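Local coordinates for protein putative hydrolase (Campylobacter jejuni, PDB 3D6L) that probably hydrolyses the thioester bond of fatty acyl-CoA molecules, working as a hexameric thioesterase of the hot dog fold, at residues Glu6-Lys10 with Leu35-Ala40; Ser45-Val49 with Thr116-Lys120; Asp55-Glu61 with Ile103-Leu109; Val75-Asn80 with Lys129-Phe134. Residue numbers count along the deposited sequence, not the author numbering.

Contact 1: residues Glu6-Lys10 with Leu35-Ala40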
loop_
_atom_site.group_PDB
_atom_site.type_symbol
_atom_site.label_atom_id
_atom_site.label_comp_id
_atom_site.label_asym_id
_atom_site.label_seq_id
_atom_site.Cartn_x
_atom_site.Cartn_y
_atom_site.Cartn_z
ATOM N N GLU A 6 -17.458 -14.034 -18.767
ATOM C CA GLU A 6 -16.192 -13.308 -18.733
ATOM C C GLU A 6 -15.777 -13.028 -17.273
ATOM O O GLU A 6 -16.612 -13.130 -16.367
ATOM C CB GLU A 6 -16.252 -12.030 -19.603
ATOM C CG GLU A 6 -17.289 -10.984 -19.213
ATOM C CD GLU A 6 -17.069 -9.627 -19.905
ATOM O OE1 GLU A 6 -16.959 -9.586 -21.159
ATOM O OE2 GLU A 6 -17.020 -8.593 -19.186
ATOM N N PRO A 7 -14.487 -12.702 -17.037
ATOM C CA PRO A 7 -14.008 -12.488 -15.671
ATOM C C PRO A 7 -14.725 -11.347 -14.967
ATOM O O PRO A 7 -15.064 -10.340 -15.600
ATOM C CB PRO A 7 -12.533 -12.118 -15.865
ATOM C CG PRO A 7 -12.175 -12.622 -17.200
ATOM C CD PRO A 7 -13.405 -12.524 -18.022
ATOM N N LYS A 8 -14.952 -11.517 -13.666
ATOM C CA LYS A 8 -15.525 -10.466 -12.829
ATOM C C LYS A 8 -14.430 -9.505 -12.371
ATOM O O LYS A 8 -14.684 -8.319 -12.149
ATOM C CB LYS A 8 -16.268 -11.069 -11.632
ATOM C CG LYS A 8 -17.439 -11.970 -12.024
ATOM C CD LYS A 8 -18.656 -11.163 -12.456
ATOM C CE LYS A 8 -19.412 -11.831 -13.614
ATOM N NZ LYS A 8 -19.732 -13.280 -13.390
ATOM N N LEU A 9 -13.216 -10.033 -12.244
ATOM C CA LEU A 9 -12.022 -9.244 -11.977
ATOM C C LEU A 9 -10.889 -9.702 -12.869
ATOM O O LEU A 9 -10.801 -10.878 -13.215
ATOM C CB LEU A 9 -11.598 -9.372 -10.512
ATOM C CG LEU A 9 -11.741 -8.175 -9.569
ATOM C CD1 LEU A 9 -13.125 -7.557 -9.613
ATOM C CD2 LEU A 9 -11.403 -8.593 -8.141
ATOM N N LYS A 10 -10.026 -8.755 -13.226
ATOM C CA LYS A 10 -8.830 -9.003 -14.014
ATOM C C LYS A 10 -7.750 -7.988 -13.571
ATOM O O LYS A 10 -7.891 -6.776 -13.769
ATOM C CB LYS A 10 -9.164 -8.892 -15.503
ATOM C CG LYS A 10 -8.173 -9.543 -16.452
ATOM C CD LYS A 10 -8.889 -10.014 -17.726
ATOM C CE LYS A 10 -8.053 -9.817 -19.006
ATOM N NZ LYS A 10 -6.982 -10.835 -19.221
ATOM N N LEU A 35 -13.651 -10.112 -3.587
ATOM C CA LEU A 35 -14.200 -9.031 -4.413
ATOM C C LEU A 35 -14.924 -9.506 -5.682
ATOM O O LEU A 35 -15.988 -8.972 -6.027
ATOM C CB LEU A 35 -13.107 -8.024 -4.770
ATOM C CG LEU A 35 -12.599 -7.120 -3.646
ATOM C CD1 LEU A 35 -11.391 -6.314 -4.128
ATOM C CD2 LEU A 35 -13.702 -6.200 -3.095
ATOM N N ALA A 36 -14.342 -10.489 -6.376
ATOM C CA ALA A 36 -14.928 -11.049 -7.605
ATOM C C ALA A 36 -16.242 -11.774 -7.327
ATOM O O ALA A 36 -17.194 -11.649 -8.097
ATOM C CB ALA A 36 -13.955 -11.981 -8.285
ATOM N N GLY A 37 -16.288 -12.525 -6.225
ATOM C CA GLY A 37 -17.513 -13.194 -5.798
ATOM C C GLY A 37 -18.610 -12.186 -5.515
ATOM O O GLY A 37 -19.760 -12.392 -5.893
ATOM N N ALA A 38 -18.243 -11.085 -4.860
ATOM C CA ALA A 38 -19.195 -10.048 -4.469
ATOM C C ALA A 38 -19.887 -9.407 -5.676
ATOM O O ALA A 38 -21.113 -9.196 -5.662
ATOM C CB ALA A 38 -18.508 -8.997 -3.624
ATOM N N ILE A 39 -19.107 -9.111 -6.720
ATOM C CA ILE A 39 -19.650 -8.584 -7.975
ATOM C C ILE A 39 -20.706 -9.526 -8.548
ATOM O O ILE A 39 -21.738 -9.073 -9.058
ATOM C CB ILE A 39 -18.538 -8.352 -9.034
ATOM C CG1 ILE A 39 -17.658 -7.169 -8.630
ATOM C CG2 ILE A 39 -19.146 -8.103 -10.435
ATOM C CD1 ILE A 39 -16.351 -7.126 -9.361
ATOM N N ALA A 40 -20.441 -10.831 -8.457
ATOM C CA ALA A 40 -21.362 -11.851 -8.952
ATOM C C ALA A 40 -22.613 -11.922 -8.094
ATOM O O ALA A 40 -23.721 -12.011 -8.623
ATOM C CB ALA A 40 -20.684 -13.209 -9.021
#

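Contact 2: residues Ser45-Val49 with Thr116-Lys120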
loop_
_atom_site.group_PDB
_atom_site.type_symbol
_atom_site.label_atom_id
_atom_site.label_comp_id
_atom_site.label_asym_id
_atom_site.label_seq_id
_atom_site.Cartn_x
_atom_site.Cartn_y
_atom_site.Cartn_z
ATOM N N SER A 45 -28.346 -8.834 -5.784
ATOM C CA SER A 45 -28.501 -7.879 -4.695
ATOM C C SER A 45 -27.651 -6.635 -4.961
ATOM O O SER A 45 -26.597 -6.455 -4.337
ATOM C CB SER A 45 -28.089 -8.530 -3.374
ATOM O OG SER A 45 -28.076 -7.590 -2.317
ATOM N N PRO A 46 -28.120 -5.761 -5.874
ATOM C CA PRO A 46 -27.365 -4.639 -6.454
ATOM C C PRO A 46 -26.690 -3.678 -5.464
ATOM O O PRO A 46 -25.534 -3.294 -5.694
ATOM C CB PRO A 46 -28.420 -3.902 -7.283
ATOM C CG PRO A 46 -29.420 -4.961 -7.631
ATOM C CD PRO A 46 -29.491 -5.824 -6.413
ATOM N N GLU A 47 -27.387 -3.289 -4.394
ATOM C CA GLU A 47 -26.866 -2.285 -3.448
ATOM C C GLU A 47 -25.626 -2.712 -2.670
ATOM O O GLU A 47 -24.624 -2.000 -2.673
ATOM C CB GLU A 47 -27.942 -1.827 -2.451
ATOM C CG GLU A 47 -28.859 -0.731 -2.978
ATOM C CD GLU A 47 -30.172 -1.283 -3.522
ATOM O OE1 GLU A 47 -30.201 -2.461 -3.973
ATOM O OE2 GLU A 47 -31.181 -0.533 -3.487
ATOM N N ARG A 48 -25.705 -3.859 -1.996
ATOM C CA ARG A 48 -24.644 -4.294 -1.093
ATOM C C ARG A 48 -24.756 -5.780 -0.748
ATOM O O ARG A 48 -25.852 -6.323 -0.617
ATOM C CB ARG A 48 -24.676 -3.458 0.198
ATOM C CG ARG A 48 -23.430 -3.561 1.069
ATOM C CD ARG A 48 -23.652 -2.950 2.439
ATOM N NE ARG A 48 -22.640 -3.421 3.379
ATOM C CZ ARG A 48 -22.483 -2.973 4.624
ATOM N NH1 ARG A 48 -23.269 -2.028 5.116
ATOM N NH2 ARG A 48 -21.522 -3.472 5.383
ATOM N N VAL A 49 -23.616 -6.440 -0.618
ATOM C CA VAL A 49 -23.572 -7.761 -0.000
ATOM C C VAL A 49 -22.491 -7.752 1.080
ATOM O O VAL A 49 -21.514 -6.990 0.985
ATOM C CB VAL A 49 -23.345 -8.906 -1.028
ATOM C CG1 VAL A 49 -24.557 -9.052 -1.972
ATOM C CG2 VAL A 49 -22.044 -8.713 -1.821
ATOM N N THR A 116 -29.298 -4.315 2.881
ATOM C CA THR A 116 -29.492 -2.899 2.602
ATOM C C THR A 116 -28.158 -2.175 2.745
ATOM O O THR A 116 -27.269 -2.622 3.469
ATOM C CB THR A 116 -30.515 -2.265 3.573
ATOM O OG1 THR A 116 -30.145 -2.566 4.926
ATOM C CG2 THR A 116 -31.935 -2.792 3.301
ATOM N N ARG A 117 -28.024 -1.047 2.063
ATOM C CA ARG A 117 -26.816 -0.230 2.155
ATOM C C ARG A 117 -26.399 0.118 3.602
ATOM O O ARG A 117 -25.260 0.536 3.824
ATOM C CB ARG A 117 -26.904 1.013 1.235
ATOM C CG ARG A 117 -27.909 2.127 1.630
ATOM C CD ARG A 117 -29.422 1.732 1.585
ATOM N NE ARG A 117 -29.738 0.723 0.567
ATOM C CZ ARG A 117 -30.888 0.053 0.487
ATOM N NH1 ARG A 117 -31.065 -0.858 -0.466
ATOM N NH2 ARG A 117 -31.865 0.285 1.358
ATOM N N ASP A 118 -27.295 -0.086 4.576
ATOM C CA ASP A 118 -26.950 0.106 6.001
ATOM C C ASP A 118 -26.764 -1.209 6.790
ATOM O O ASP A 118 -26.608 -1.206 8.016
ATOM C CB ASP A 118 -27.906 1.116 6.695
ATOM C CG ASP A 118 -29.017 0.448 7.532
ATOM O OD1 ASP A 118 -29.350 0.999 8.617
ATOM O OD2 ASP A 118 -29.564 -0.609 7.121
ATOM N N GLY A 119 -26.778 -2.327 6.065
ATOM C CA GLY A 119 -26.367 -3.622 6.604
ATOM C C GLY A 119 -27.424 -4.520 7.220
ATOM O O GLY A 119 -27.089 -5.448 7.963
ATOM N N LYS A 120 -28.696 -4.263 6.925
ATOM C CA LYS A 120 -29.777 -5.125 7.422
ATOM C C LYS A 120 -30.179 -6.131 6.353
ATOM O O LYS A 120 -30.143 -5.823 5.161
ATOM C CB LYS A 120 -30.979 -4.300 7.886
ATOM C CG LYS A 120 -30.647 -3.307 9.012
ATOM C CD LYS A 120 -31.905 -2.815 9.741
ATOM C CE LYS A 120 -32.319 -3.760 10.889
ATOM N NZ LYS A 120 -33.582 -3.322 11.551
#

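Contact 3: residues Asp55-Glu61 with Ile103-Leu109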
loop_
_atom_site.group_PDB
_atom_site.type_symbol
_atom_site.label_atom_id
_atom_site.label_comp_id
_atom_site.label_asym_id
_atom_site.label_seq_id
_atom_site.Cartn_x
_atom_site.Cartn_y
_atom_site.Cartn_z
ATOM N N ASP A 55 -15.716 -21.530 1.826
ATOM C CA ASP A 55 -15.433 -22.947 1.898
ATOM C C ASP A 55 -14.644 -23.392 0.690
ATOM O O ASP A 55 -14.572 -22.675 -0.300
ATOM C CB ASP A 55 -16.737 -23.723 1.953
ATOM C CG ASP A 55 -17.061 -24.191 3.341
ATOM O OD1 ASP A 55 -17.801 -23.453 4.044
ATOM O OD2 ASP A 55 -16.544 -25.281 3.732
ATOM N N LYS A 56 -14.052 -24.578 0.780
ATOM C CA LYS A 56 -13.463 -25.258 -0.376
ATOM C C LYS A 56 -12.556 -24.364 -1.225
ATOM O O LYS A 56 -12.614 -24.385 -2.458
ATOM C CB LYS A 56 -14.561 -25.909 -1.243
ATOM C CG LYS A 56 -15.476 -26.889 -0.492
ATOM C CD LYS A 56 -14.691 -28.095 0.023
ATOM C CE LYS A 56 -15.423 -28.835 1.140
ATOM N NZ LYS A 56 -14.476 -29.760 1.836
ATOM N N VAL A 57 -11.733 -23.559 -0.560
ATOM C CA VAL A 57 -10.710 -22.816 -1.276
ATOM C C VAL A 57 -9.474 -23.682 -1.419
ATOM O O VAL A 57 -9.038 -24.327 -0.463
ATOM C CB VAL A 57 -10.441 -21.384 -0.699
ATOM C CG1 VAL A 57 -11.269 -21.107 0.547
ATOM C CG2 VAL A 57 -8.937 -21.088 -0.521
ATOM N N VAL A 58 -8.948 -23.736 -2.635
ATOM C CA VAL A 58 -7.834 -24.611 -2.948
ATOM C C VAL A 58 -6.791 -23.801 -3.685
ATOM O O VAL A 58 -7.072 -23.195 -4.724
ATOM C CB VAL A 58 -8.274 -25.847 -3.817
ATOM C CG1 VAL A 58 -7.072 -26.776 -4.112
ATOM C CG2 VAL A 58 -9.432 -26.626 -3.154
ATOM N N PHE A 59 -5.587 -23.770 -3.131
ATOM C CA PHE A 59 -4.458 -23.141 -3.801
ATOM C C PHE A 59 -3.792 -24.205 -4.657
ATOM O O PHE A 59 -2.860 -24.892 -4.226
ATOM C CB PHE A 59 -3.498 -22.525 -2.779
ATOM C CG PHE A 59 -4.124 -21.438 -1.957
ATOM C CD1 PHE A 59 -4.262 -20.146 -2.475
ATOM C CD2 PHE A 59 -4.600 -21.705 -0.676
ATOM C CE1 PHE A 59 -4.855 -19.134 -1.729
ATOM C CE2 PHE A 59 -5.200 -20.701 0.085
ATOM C CZ PHE A 59 -5.328 -19.410 -0.441
ATOM N N LYS A 60 -4.314 -24.353 -5.867
ATOM C CA LYS A 60 -3.897 -25.406 -6.783
ATOM C C LYS A 60 -2.479 -25.193 -7.294
ATOM O O LYS A 60 -1.735 -26.147 -7.488
ATOM C CB LYS A 60 -4.852 -25.472 -7.974
ATOM C CG LYS A 60 -6.299 -25.550 -7.583
ATOM C CD LYS A 60 -7.184 -25.487 -8.801
ATOM C CE LYS A 60 -8.634 -25.499 -8.378
ATOM N NZ LYS A 60 -9.548 -25.598 -9.539
ATOM N N GLU A 61 -2.103 -23.939 -7.504
ATOM C CA GLU A 61 -0.856 -23.640 -8.179
ATOM C C GLU A 61 -0.328 -22.291 -7.693
ATOM O O GLU A 61 -1.125 -21.416 -7.375
ATOM C CB GLU A 61 -1.123 -23.615 -9.686
ATOM C CG GLU A 61 -0.023 -24.197 -10.566
ATOM C CD GLU A 61 0.241 -25.665 -10.309
ATOM O OE1 GLU A 61 -0.737 -26.452 -10.207
ATOM O OE2 GLU A 61 1.441 -26.027 -10.223
ATOM N N ILE A 103 -3.158 -20.897 -16.538
ATOM C CA ILE A 103 -3.159 -21.891 -15.474
ATOM C C ILE A 103 -4.279 -21.637 -14.474
ATOM O O ILE A 103 -4.374 -20.548 -13.921
ATOM C CB ILE A 103 -1.791 -21.906 -14.742
ATOM C CG1 ILE A 103 -0.651 -22.010 -15.772
ATOM C CG2 ILE A 103 -1.746 -23.020 -13.694
ATOM C CD1 ILE A 103 0.721 -22.372 -15.215
ATOM N N ASN A 104 -5.131 -22.641 -14.259
ATOM C CA ASN A 104 -6.125 -22.594 -13.194
ATOM C C ASN A 104 -5.380 -22.675 -11.870
ATOM O O ASN A 104 -4.757 -23.685 -11.537
ATOM C CB ASN A 104 -7.158 -23.712 -13.326
ATOM C CG ASN A 104 -8.300 -23.597 -12.301
ATOM O OD1 ASN A 104 -8.589 -22.518 -11.763
ATOM N ND2 ASN A 104 -8.955 -24.722 -12.035
ATOM N N VAL A 105 -5.445 -21.585 -11.124
ATOM C CA VAL A 105 -4.455 -21.318 -10.108
ATOM C C VAL A 105 -5.020 -21.409 -8.689
ATOM O O VAL A 105 -4.325 -21.856 -7.775
ATOM C CB VAL A 105 -3.730 -19.986 -10.433
ATOM C CG1 VAL A 105 -4.402 -18.793 -9.783
ATOM C CG2 VAL A 105 -2.262 -20.086 -10.087
ATOM N N THR A 106 -6.280 -21.008 -8.516
ATOM C CA THR A 106 -6.976 -21.146 -7.233
ATOM C C THR A 106 -8.505 -21.215 -7.381
ATOM O O THR A 106 -9.060 -20.853 -8.411
ATOM C CB THR A 106 -6.471 -20.128 -6.101
ATOM O OG1 THR A 106 -7.579 -19.558 -5.386
ATOM C CG2 THR A 106 -5.635 -19.020 -6.653
ATOM N N SER A 107 -9.162 -21.690 -6.330
ATOM C CA SER A 107 -10.573 -22.024 -6.363
ATOM C C SER A 107 -11.216 -21.713 -5.013
ATOM O O SER A 107 -10.573 -21.855 -3.979
ATOM C CB SER A 107 -10.694 -23.510 -6.635
ATOM O OG SER A 107 -12.035 -23.884 -6.771
ATOM N N ALA A 108 -12.476 -21.288 -5.008
ATOM C CA ALA A 108 -13.165 -21.018 -3.742
ATOM C C ALA A 108 -14.679 -20.990 -3.860
ATOM O O ALA A 108 -15.224 -20.684 -4.913
ATOM C CB ALA A 108 -12.659 -19.712 -3.106
ATOM N N LEU A 109 -15.339 -21.308 -2.751
ATOM C CA LEU A 109 -16.789 -21.210 -2.625
ATOM C C LEU A 109 -17.087 -20.166 -1.557
ATOM O O LEU A 109 -16.844 -20.402 -0.374
ATOM C CB LEU A 109 -17.369 -22.555 -2.180
ATOM C CG LEU A 109 -18.674 -23.111 -2.758
ATOM C CD1 LEU A 109 -19.231 -24.172 -1.792
ATOM C CD2 LEU A 109 -19.722 -22.034 -3.076
HETATM O O HOH W 1 -13.567 -25.208 -4.850
#

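Contact 4: residues Val75-Asn80 with Lys129-Phe134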
loop_
_atom_site.group_PDB
_atom_site.type_symbol
_atom_site.label_atom_id
_atom_site.label_comp_id
_atom_site.label_asym_id
_atom_site.label_seq_id
_atom_site.Cartn_x
_atom_site.Cartn_y
_atom_site.Cartn_z
ATOM N N VAL A 75 -22.651 -18.111 -9.651
ATOM C CA VAL A 75 -23.610 -18.213 -8.565
ATOM C C VAL A 75 -24.144 -19.631 -8.581
ATOM O O VAL A 75 -24.733 -20.084 -9.554
ATOM C CB VAL A 75 -24.749 -17.197 -8.684
ATOM C CG1 VAL A 75 -25.739 -17.368 -7.533
ATOM C CG2 VAL A 75 -24.187 -15.784 -8.700
ATOM N N VAL A 76 -23.895 -20.320 -7.484
ATOM C CA VAL A 76 -24.134 -21.740 -7.352
ATOM C C VAL A 76 -25.454 -21.973 -6.610
ATOM O O VAL A 76 -26.175 -22.930 -6.893
ATOM C CB VAL A 76 -22.917 -22.391 -6.610
ATOM C CG1 VAL A 76 -23.305 -23.651 -5.823
ATOM C CG2 VAL A 76 -21.790 -22.670 -7.591
ATOM N N ASN A 77 -25.765 -21.086 -5.668
ATOM C CA ASN A 77 -26.952 -21.226 -4.841
ATOM C C ASN A 77 -27.506 -19.902 -4.341
ATOM O O ASN A 77 -26.760 -18.978 -4.038
ATOM C CB ASN A 77 -26.652 -22.127 -3.652
ATOM C CG ASN A 77 -27.798 -23.045 -3.332
ATOM O OD1 ASN A 77 -27.816 -24.202 -3.767
ATOM N ND2 ASN A 77 -28.787 -22.536 -2.598
ATOM N N VAL A 78 -28.828 -19.824 -4.260
ATOM C CA VAL A 78 -29.502 -18.646 -3.739
ATOM C C VAL A 78 -30.545 -19.095 -2.730
ATOM O O VAL A 78 -31.354 -19.978 -3.008
ATOM C CB VAL A 78 -30.177 -17.817 -4.863
ATOM C CG1 VAL A 78 -30.876 -16.601 -4.288
ATOM C CG2 VAL A 78 -29.154 -17.379 -5.905
ATOM N N GLY A 79 -30.501 -18.494 -1.547
ATOM C CA GLY A 79 -31.460 -18.778 -0.493
ATOM C C GLY A 79 -32.443 -17.635 -0.411
ATOM O O GLY A 79 -32.765 -17.022 -1.420
ATOM N N ASN A 80 -32.919 -17.352 0.794
ATOM C CA ASN A 80 -33.826 -16.240 1.031
ATOM C C ASN A 80 -33.046 -14.914 1.067
ATOM O O ASN A 80 -33.475 -13.921 0.465
ATOM C CB ASN A 80 -34.649 -16.513 2.306
ATOM C CG ASN A 80 -35.075 -15.243 3.033
ATOM O OD1 ASN A 80 -35.992 -14.535 2.604
ATOM N ND2 ASN A 80 -34.415 -14.960 4.160
ATOM N N LYS A 129 -33.858 -13.747 -9.014
ATOM C CA LYS A 129 -33.705 -15.196 -8.932
ATOM C C LYS A 129 -34.170 -15.859 -10.222
ATOM O O LYS A 129 -33.488 -16.750 -10.725
ATOM C CB LYS A 129 -34.475 -15.777 -7.746
ATOM C CG LYS A 129 -33.907 -15.425 -6.393
ATOM C CD LYS A 129 -34.464 -16.364 -5.347
ATOM C CE LYS A 129 -34.502 -15.718 -3.977
ATOM N NZ LYS A 129 -35.209 -16.589 -3.001
ATOM N N ARG A 130 -35.315 -15.418 -10.754
ATOM C CA ARG A 130 -35.866 -15.964 -12.001
ATOM C C ARG A 130 -34.945 -15.752 -13.202
ATOM O O ARG A 130 -34.735 -16.676 -13.985
ATOM C CB ARG A 130 -37.260 -15.400 -12.306
ATOM C CG ARG A 130 -38.411 -16.133 -11.612
ATOM C CD ARG A 130 -39.780 -15.791 -12.224
ATOM N NE ARG A 130 -40.038 -14.349 -12.250
ATOM C CZ ARG A 130 -40.544 -13.639 -11.241
ATOM N NH1 ARG A 130 -40.864 -14.225 -10.095
ATOM N NH2 ARG A 130 -40.727 -12.331 -11.382
ATOM N N ILE A 131 -34.389 -14.546 -13.341
ATOM C CA ILE A 131 -33.509 -14.247 -14.478
ATOM C C ILE A 131 -32.106 -14.847 -14.347
ATOM O O ILE A 131 -31.292 -14.733 -15.271
ATOM C CB ILE A 131 -33.427 -12.723 -14.821
ATOM C CG1 ILE A 131 -32.931 -11.899 -13.637
ATOM C CG2 ILE A 131 -34.772 -12.214 -15.313
ATOM C CD1 ILE A 131 -32.648 -10.448 -13.981
ATOM N N HIS A 132 -31.832 -15.478 -13.205
ATOM C CA HIS A 132 -30.551 -16.152 -12.964
ATOM C C HIS A 132 -30.696 -17.677 -12.825
ATOM O O HIS A 132 -29.755 -18.371 -12.430
ATOM C CB HIS A 132 -29.835 -15.541 -11.749
ATOM C CG HIS A 132 -29.239 -14.193 -12.018
ATOM N ND1 HIS A 132 -29.818 -13.019 -11.584
ATOM C CD2 HIS A 132 -28.121 -13.832 -12.695
ATOM C CE1 HIS A 132 -29.083 -11.994 -11.978
ATOM N NE2 HIS A 132 -28.046 -12.460 -12.651
ATOM N N GLY A 133 -31.873 -18.194 -13.159
ATOM C CA GLY A 133 -32.102 -19.630 -13.151
ATOM C C GLY A 133 -32.492 -20.210 -11.805
ATOM O O GLY A 133 -32.348 -21.411 -11.584
ATOM N N PHE A 134 -32.992 -19.367 -10.908
ATOM C CA PHE A 134 -33.482 -19.824 -9.611
ATOM C C PHE A 134 -34.926 -19.375 -9.439
ATOM O O PHE A 134 -35.796 -20.172 -9.088
ATOM C CB PHE A 134 -32.620 -19.275 -8.466
ATOM C CG PHE A 134 -31.144 -19.573 -8.604
ATOM C CD1 PHE A 134 -30.295 -18.679 -9.255
ATOM C CD2 PHE A 134 -30.599 -20.738 -8.063
ATOM C CE1 PHE A 134 -28.929 -18.948 -9.382
ATOM C CE2 PHE A 134 -29.231 -21.012 -8.181
ATOM C CZ PHE A 134 -28.398 -20.113 -8.847
#

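Contact 1: residues Glu6-Lys10 with Leu35-Ala40
Apolar packing of the bulged strand 9-12, outermost within the chain, against the long helix of the hot dog fold makes up this buried contact, an example of how a curved sheet wraps its central helix, the sausage in the bun. Leu9 supplies all three apolar side-chain pairs. Its CD1 lies 3.3 Å from CD1 of Ile39, its CD2 3.8 Å from CB of Leu35, and its CB 4.2 Å from CB of Ala36, so one side chain spans a full turn of the helix. Ala36 is small enough to let the backbones approach, with Lys8 and Ala36 5.3 Å apart at their CA atoms. Lys8 adds its aliphatic part: CB sits 4.2 Å from Ala36 CB, and CD lies 3.7 Å from CG2 of Ile39. A classic beta bulge, in which Lys8 and Leu9 both face Cys71, lets these two consecutive residues turn toward the helix. Strand 68-78 flanks the contact, touching Ala36 through Cys71 and Ala40 through Ser73, while Ile39 also packs on Ile68 of the second subunit.

Contact 2: residues Ser45-Val49 with Thr116-Lys120
A type I beta turn from Thr116 to Gly119 faces the start of strand 48-58, the two backbones coming closest at Arg48 and Arg117, whose CA atoms are 5.6 Å apart. Within the turn, Gly119 N bonds to Thr116 O at 2.7 Å, and Thr116 N to Lys120 O at 2.9 Å closes its base; Lys120 N also donates to Thr116 OG1 at 3.0 Å. Gly119 has positive phi (92°), a conformation in which a CB would crowd the preceding carbonyl oxygen. On the other segment, Ser45 OG donates to Arg48 O at 3.1 Å, across the bend that leads into the strand.

Two side chains of 45-49 bridge the gap. Glu47 OE2 forms a salt bridge with Arg117 NH1 at 3.0 Å. The extended Arg48 lies along the turn, its NH1 making a weak hydrogen bond to Arg117 O at 3.5 Å, while its CD is 3.8 Å from Thr116 O. Arg48 also packs on Asn23 of the third subunit, and Glu47 on Gly98 of the second.

Such a surface contact rests on one salt bridge and one weak, long hydrogen bond to a turn carbonyl, with no apolar core, so it is a polar tie at the surface.

Contact 3: residues Asp55-Glu61 with Ile103-Leu109
Two antiparallel strands pair here, and the backbone shows how hydrogen bonding survives an irregularity. Asp55 and Leu109 form a hydrogen-bonded pair satisfied in both directions, Asp55 N to Leu109 O at 2.7 Å and Leu109 N to Asp55 O at 2.9 Å. The next such pair is Val58 with Ser107: Val58 N reaches Ser107 O (a less surely placed oxygen) at 2.8 Å, and Ser107 N reaches Val58 O at 3.0 Å. Between them the register slips by one residue, a beta bulge in which Lys56 takes positive phi (48°). Its carbonyl is served by a water, which donates to Lys56 O at 2.7 Å and lies 2.8 Å from Ser107 OG, whose strongest partner is Glu88. Farther on, Glu61 N donates to Val105 O at 3.1 Å, extending the pairing past the strand's regular part.

Apolar contact is slighter, with Val57 CB 3.7 Å from Ala108 CB; Thr106 and Ala108 also touch Ile33 of helix 26-42. Val57 and Val58 in turn pair with an antiparallel strand of the third subunit. The arrangement is that of the hot dog fold: an antiparallel sheet packed on a long helix, whose outermost strand within the chain, 48-58, carries the sheet across a subunit interface.

Contact 4: residues Val75-Asn80 with Lys129-Phe134
Lys129, in the last turn of the C-terminal helix, opens the contact: its extended side chain runs past Val78, CE lying 3.7 Å from Val78 CG1, and ends in a hydrogen bond from NZ to Gly79 O of 2.9 Å. From Arg130 the chain enters a type I turn that reaches Gly133, and Arg130 and Ile131 lie out of reach of the strand segment. His132 has its CB on the strand side but stays beyond contact distance, while its ND1 is hydrogen-bonded to Leu128 O. Gly133 is the C-prime residue of a Schellman motif that ends the helix: Phe134 N bonds to Lys129 O at 2.7 Å, and Gly133 N weakly to Arg130 O at 3.3 Å. This reversal delivers Phe134 to the strand. Val78 CG2 sits over one face of its ring, 3.8 Å from the centroid in a CH-pi contact, and Val75 CG1 is 4.0 Å from Phe134 CE1. The ring edge meets backbone oxygen, Val75 O being 3.7 Å from Phe134 CZ.

The chemistry is mixed: a lysine ammonium group meets a main-chain carbonyl while methyls and an aromatic face shed water, so the last modelled residue, Phe134, lies against strand 68-78.

How the contacts relate
From the N terminus, contact 1 closes first, joining strand 9-12 to helix 26-42 before any other contact opens. Contact 2 then opens at the start of strand 48-58 and closes a long loop just beyond strand 100-115. Contact 3 nests inside that loop, sharing strand 48-58 with contact 2 and pairing it with strand 100-115, on the opposite side of the chain's centre. Contact 4 crosses both, running from strand 68-78 to the tail of helix 126-130. Contact 1 touches two of the others: its Ala38 CB lies 4.0 Å from Val49 CG2 of contact 2, and its Ala40 O 3.8 Å from Val75 CG2 of contact 4. Central helix, sheet and C-terminal tail are tied together.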